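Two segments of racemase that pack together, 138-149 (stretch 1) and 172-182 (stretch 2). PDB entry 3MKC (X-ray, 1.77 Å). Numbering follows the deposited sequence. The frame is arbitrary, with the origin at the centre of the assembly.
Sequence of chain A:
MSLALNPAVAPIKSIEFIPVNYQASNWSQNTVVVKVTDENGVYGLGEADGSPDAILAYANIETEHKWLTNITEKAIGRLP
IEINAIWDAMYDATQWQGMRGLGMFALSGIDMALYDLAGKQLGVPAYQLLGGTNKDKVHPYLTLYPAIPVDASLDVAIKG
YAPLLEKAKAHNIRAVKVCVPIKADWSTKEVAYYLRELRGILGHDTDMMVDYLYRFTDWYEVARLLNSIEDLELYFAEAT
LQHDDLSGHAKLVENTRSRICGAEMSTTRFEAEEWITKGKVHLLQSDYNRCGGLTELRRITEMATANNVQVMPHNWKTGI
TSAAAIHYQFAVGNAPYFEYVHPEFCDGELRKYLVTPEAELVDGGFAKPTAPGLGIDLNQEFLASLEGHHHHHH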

# COMPACT_ATOMS: atom_id res chain seq x y z
N VAL A 138 1.42 -12.37 11.23
CA VAL A 138 1.68 -10.94 11.06
C VAL A 138 0.51 -10.15 11.62
O VAL A 138 -0.62 -10.65 11.66
CB VAL A 138 1.91 -10.57 9.57
CG1 VAL A 138 3.08 -11.36 9.01
CG2 VAL A 138 0.64 -10.82 8.76
N HIS A 139 0.77 -8.92 12.05
CA HIS A 139 -0.27 -8.07 12.62
C HIS A 139 -0.36 -6.73 11.92
O HIS A 139 0.60 -5.96 11.90
CB HIS A 139 -0.00 -7.83 14.11
CG HIS A 139 0.09 -9.09 14.91
ND1 HIS A 139 1.20 -9.90 14.88
CD2 HIS A 139 -0.81 -9.71 15.71
CE1 HIS A 139 0.98 -10.97 15.64
NE2 HIS A 139 -0.23 -10.87 16.15
N PRO A 140 -1.52 -6.43 11.33
CA PRO A 140 -1.66 -5.15 10.64
C PRO A 140 -2.20 -4.09 11.57
O PRO A 140 -2.67 -4.39 12.66
CB PRO A 140 -2.67 -5.48 9.56
CG PRO A 140 -3.66 -6.32 10.35
CD PRO A 140 -2.74 -7.25 11.16
N TYR A 141 -2.10 -2.83 11.14
CA TYR A 141 -2.70 -1.77 11.91
C TYR A 141 -3.86 -1.44 10.99
O TYR A 141 -3.74 -1.54 9.76
CB TYR A 141 -1.76 -0.57 12.12
CG TYR A 141 -1.50 0.32 10.92
CD1 TYR A 141 -2.47 1.20 10.45
CD2 TYR A 141 -0.24 0.35 10.32
CE1 TYR A 141 -2.21 2.08 9.40
CE2 TYR A 141 0.04 1.23 9.27
CZ TYR A 141 -0.95 2.09 8.82
OH TYR A 141 -0.68 2.95 7.79
N LEU A 142 -5.01 -1.11 11.56
CA LEU A 142 -6.17 -0.81 10.73
C LEU A 142 -6.42 0.68 10.68
O LEU A 142 -6.45 1.35 11.72
CB LEU A 142 -7.40 -1.54 11.27
CG LEU A 142 -7.25 -3.05 11.40
CD1 LEU A 142 -8.57 -3.66 11.87
CD2 LEU A 142 -6.84 -3.65 10.06
N THR A 143 -6.61 1.20 9.48
CA THR A 143 -6.88 2.61 9.31
C THR A 143 -8.37 2.83 9.45
O THR A 143 -9.17 2.23 8.74
CB THR A 143 -6.40 3.09 7.93
OG1 THR A 143 -5.00 2.81 7.81
CG2 THR A 143 -6.63 4.58 7.77
N LEU A 144 -8.74 3.70 10.39
CA LEU A 144 -10.14 3.99 10.69
C LEU A 144 -10.58 5.40 10.34
O LEU A 144 -9.80 6.35 10.45
CB LEU A 144 -10.40 3.77 12.18
CG LEU A 144 -9.90 2.46 12.78
CD1 LEU A 144 -10.07 2.48 14.29
CD2 LEU A 144 -10.66 1.31 12.15
N TYR A 145 -11.84 5.53 9.95
CA TYR A 145 -12.42 6.83 9.63
C TYR A 145 -13.95 6.71 9.59
O TYR A 145 -14.51 6.00 8.75
CB TYR A 145 -11.92 7.35 8.28
CG TYR A 145 -12.15 8.84 8.11
CD1 TYR A 145 -11.32 9.77 8.73
CD2 TYR A 145 -13.20 9.32 7.32
CE1 TYR A 145 -11.53 11.14 8.57
CE2 TYR A 145 -13.42 10.69 7.16
CZ TYR A 145 -12.58 11.60 7.79
OH TYR A 145 -12.78 12.95 7.61
N PRO A 146 -14.64 7.40 10.51
CA PRO A 146 -16.10 7.34 10.56
C PRO A 146 -16.76 8.11 9.42
O PRO A 146 -16.10 8.85 8.68
CB PRO A 146 -16.42 7.94 11.92
CG PRO A 146 -15.36 9.00 12.05
CD PRO A 146 -14.12 8.26 11.59
N ALA A 147 -18.07 7.93 9.28
CA ALA A 147 -18.83 8.63 8.26
C ALA A 147 -19.21 9.96 8.88
O ALA A 147 -20.29 10.08 9.47
CB ALA A 147 -20.07 7.83 7.90
N ILE A 148 -18.33 10.95 8.76
CA ILE A 148 -18.59 12.26 9.34
C ILE A 148 -18.42 13.43 8.36
O ILE A 148 -17.55 13.40 7.50
CB ILE A 148 -17.68 12.53 10.57
CG1 ILE A 148 -16.21 12.27 10.19
CG2 ILE A 148 -18.09 11.66 11.75
CD1 ILE A 148 -15.21 12.71 11.23
N PRO A 149 -19.27 14.46 8.47
CA PRO A 149 -19.18 15.61 7.58
C PRO A 149 -19.23 16.90 8.41
O PRO A 149 -20.31 17.43 8.67
CB PRO A 149 -20.40 15.45 6.70
CG PRO A 149 -21.46 14.84 7.68
CD PRO A 149 -20.68 14.24 8.86
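Stretch 2 (172-182) NIRAVKVCVPI

Stretch 2 lies alongside stretch 1 as a neighbouring strand in a parallel sheet. Its extended segment, A175 to C179, runs in the same direction as the short strand ending at T143; the two axes cross at -25° and approach to 4.4 Å. The register pairs Y141 with A175, L142 with V176 and T143 with K177, and the CA atoms of L142 and V176 are 4.7 Å apart.

Three backbone hydrogen bonds hold this register. The amide N of L142 donates to O of A175 at 2.9 Å, N of K177 donates to O of L142 at 2.9 Å, and N of L144 donates to O of K177, also at 2.9 Å and nearly straight at 171°. L142 thus uses both its N and its O on stretch 2, and K177 answers with both of its own, the alternation typical of parallel strands. Two of the acceptors also receive CA-H...O contacts: CA of Y141 lies 3.1 Å from O of A175, and CA of V176 lies 3.2 Å from O of L142. Before the ladder begins, a water takes over the bridging role, donating to O of P140 at 2.8 Å and accepting from N of R174 at 2.7 Å. Proline has no amide hydrogen to give, but its carbonyl is satisfied here.

On the face that carries L142 and V176 the contacts are apolar. CD1 of L142 meets CD1 of I173 at 3.5 Å, and CD1 of L144 reaches CB of V176 at 3.8 Å; branched aliphatic side chains fill this buried space without leaving polar groups unpaired. T143 and K177 point to the other face. There the long lysine carries its charge to Y141: NZ of K177 donates to OH of Y141 at 3.1 Å, and NZ has a further partner elsewhere in the structure. The aliphatic part of the lysine also packs, and CE of K177 lies 3.4 Å from OG1 of T143, a hydroxyl that is hydrogen-bonded elsewhere. Y141 and A175, paired in the register, touch through their side chains, CB of Y141 lying 3.6 Å from CB of A175; alanine adds nothing beyond CB at this point.

At the start of the contact, R174 lays its guanidinium over one face of the H139 ring, NH1 of R174 being 3.3 Å from CD2 of H139. The flat groups pack without a hydrogen bond, since the angles to NE2 are poor. Beyond the ladder, Y145 extends its ring along stretch 2: CD1 of Y145 is 4.0 Å from CB of C179, and its OH is 3.6 Å from CG of P181. CD1 of I148 lies 4.1 Å from CG of P181, an apolar close to the interface.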

# COMPACT_ATOMS: atom_id res chain seq x y z
N ASN A 172 -9.31 -7.11 19.56
CA ASN A 172 -7.89 -7.15 19.87
C ASN A 172 -6.98 -6.70 18.73
O ASN A 172 -5.95 -7.32 18.47
CB ASN A 172 -7.47 -8.55 20.32
CG ASN A 172 -8.12 -8.96 21.63
OD1 ASN A 172 -8.11 -8.21 22.61
ND2 ASN A 172 -8.69 -10.16 21.66
N ILE A 173 -7.37 -5.64 18.04
CA ILE A 173 -6.55 -5.10 16.96
C ILE A 173 -5.35 -4.45 17.66
O ILE A 173 -5.52 -3.64 18.57
CB ILE A 173 -7.31 -4.02 16.15
CG1 ILE A 173 -8.55 -4.65 15.49
CG2 ILE A 173 -6.40 -3.41 15.10
CD1 ILE A 173 -8.24 -5.85 14.62
N ARG A 174 -4.15 -4.82 17.24
CA ARG A 174 -2.94 -4.32 17.87
C ARG A 174 -2.61 -2.84 17.63
O ARG A 174 -1.89 -2.24 18.42
CB ARG A 174 -1.74 -5.17 17.44
CG ARG A 174 -1.93 -6.66 17.64
CD ARG A 174 -2.11 -7.01 19.10
NE ARG A 174 -2.27 -8.45 19.30
CZ ARG A 174 -1.29 -9.35 19.17
NH1 ARG A 174 -0.07 -8.96 18.83
NH2 ARG A 174 -1.55 -10.64 19.37
N ALA A 175 -3.14 -2.26 16.56
CA ALA A 175 -2.87 -0.86 16.26
C ALA A 175 -3.87 -0.29 15.27
O ALA A 175 -4.36 -0.99 14.39
CB ALA A 175 -1.45 -0.71 15.71
N VAL A 176 -4.17 1.00 15.42
CA VAL A 176 -5.10 1.68 14.55
C VAL A 176 -4.58 3.06 14.17
O VAL A 176 -3.79 3.66 14.90
CB VAL A 176 -6.48 1.85 15.23
CG1 VAL A 176 -7.08 0.48 15.55
CG2 VAL A 176 -6.32 2.67 16.51
N LYS A 177 -5.02 3.56 13.02
CA LYS A 177 -4.61 4.88 12.58
C LYS A 177 -5.85 5.74 12.44
O LYS A 177 -6.84 5.31 11.85
CB LYS A 177 -3.90 4.81 11.23
CG LYS A 177 -3.38 6.17 10.76
CD LYS A 177 -2.43 6.04 9.57
CE LYS A 177 -3.16 5.68 8.29
NZ LYS A 177 -2.21 5.54 7.14
N VAL A 178 -5.80 6.94 13.00
CA VAL A 178 -6.91 7.88 12.91
C VAL A 178 -6.44 9.02 12.03
O VAL A 178 -5.25 9.14 11.77
CB VAL A 178 -7.28 8.43 14.30
CG1 VAL A 178 -7.72 7.28 15.20
CG2 VAL A 178 -6.09 9.16 14.90
N CYS A 179 -7.37 9.85 11.56
CA CYS A 179 -7.01 10.97 10.71
C CYS A 179 -7.61 12.26 11.21
O CYS A 179 -8.60 12.25 11.95
CB CYS A 179 -7.52 10.75 9.28
SG CYS A 179 -7.25 9.12 8.59
N VAL A 180 -7.01 13.38 10.81
CA VAL A 180 -7.52 14.69 11.16
C VAL A 180 -8.25 15.11 9.89
O VAL A 180 -7.62 15.31 8.85
CB VAL A 180 -6.39 15.70 11.44
CG1 VAL A 180 -6.97 17.08 11.73
CG2 VAL A 180 -5.56 15.24 12.63
N PRO A 181 -9.59 15.22 9.94
CA PRO A 181 -10.37 15.62 8.76
C PRO A 181 -9.78 16.81 8.01
O PRO A 181 -9.49 17.85 8.59
CB PRO A 181 -11.74 15.92 9.36
CG PRO A 181 -11.84 14.91 10.45
CD PRO A 181 -10.47 15.03 11.11
N ILE A 182 -9.61 16.64 6.70
CA ILE A 182 -9.04 17.68 5.84
C ILE A 182 -9.64 19.07 6.00
O ILE A 182 -8.96 20.01 6.41
CB ILE A 182 -9.18 17.28 4.36
CG1 ILE A 182 -8.53 15.92 4.13
CG2 ILE A 182 -8.56 18.34 3.47
CD1 ILE A 182 -8.56 15.45 2.69
O HOH W 1 -3.85 -5.92 14.75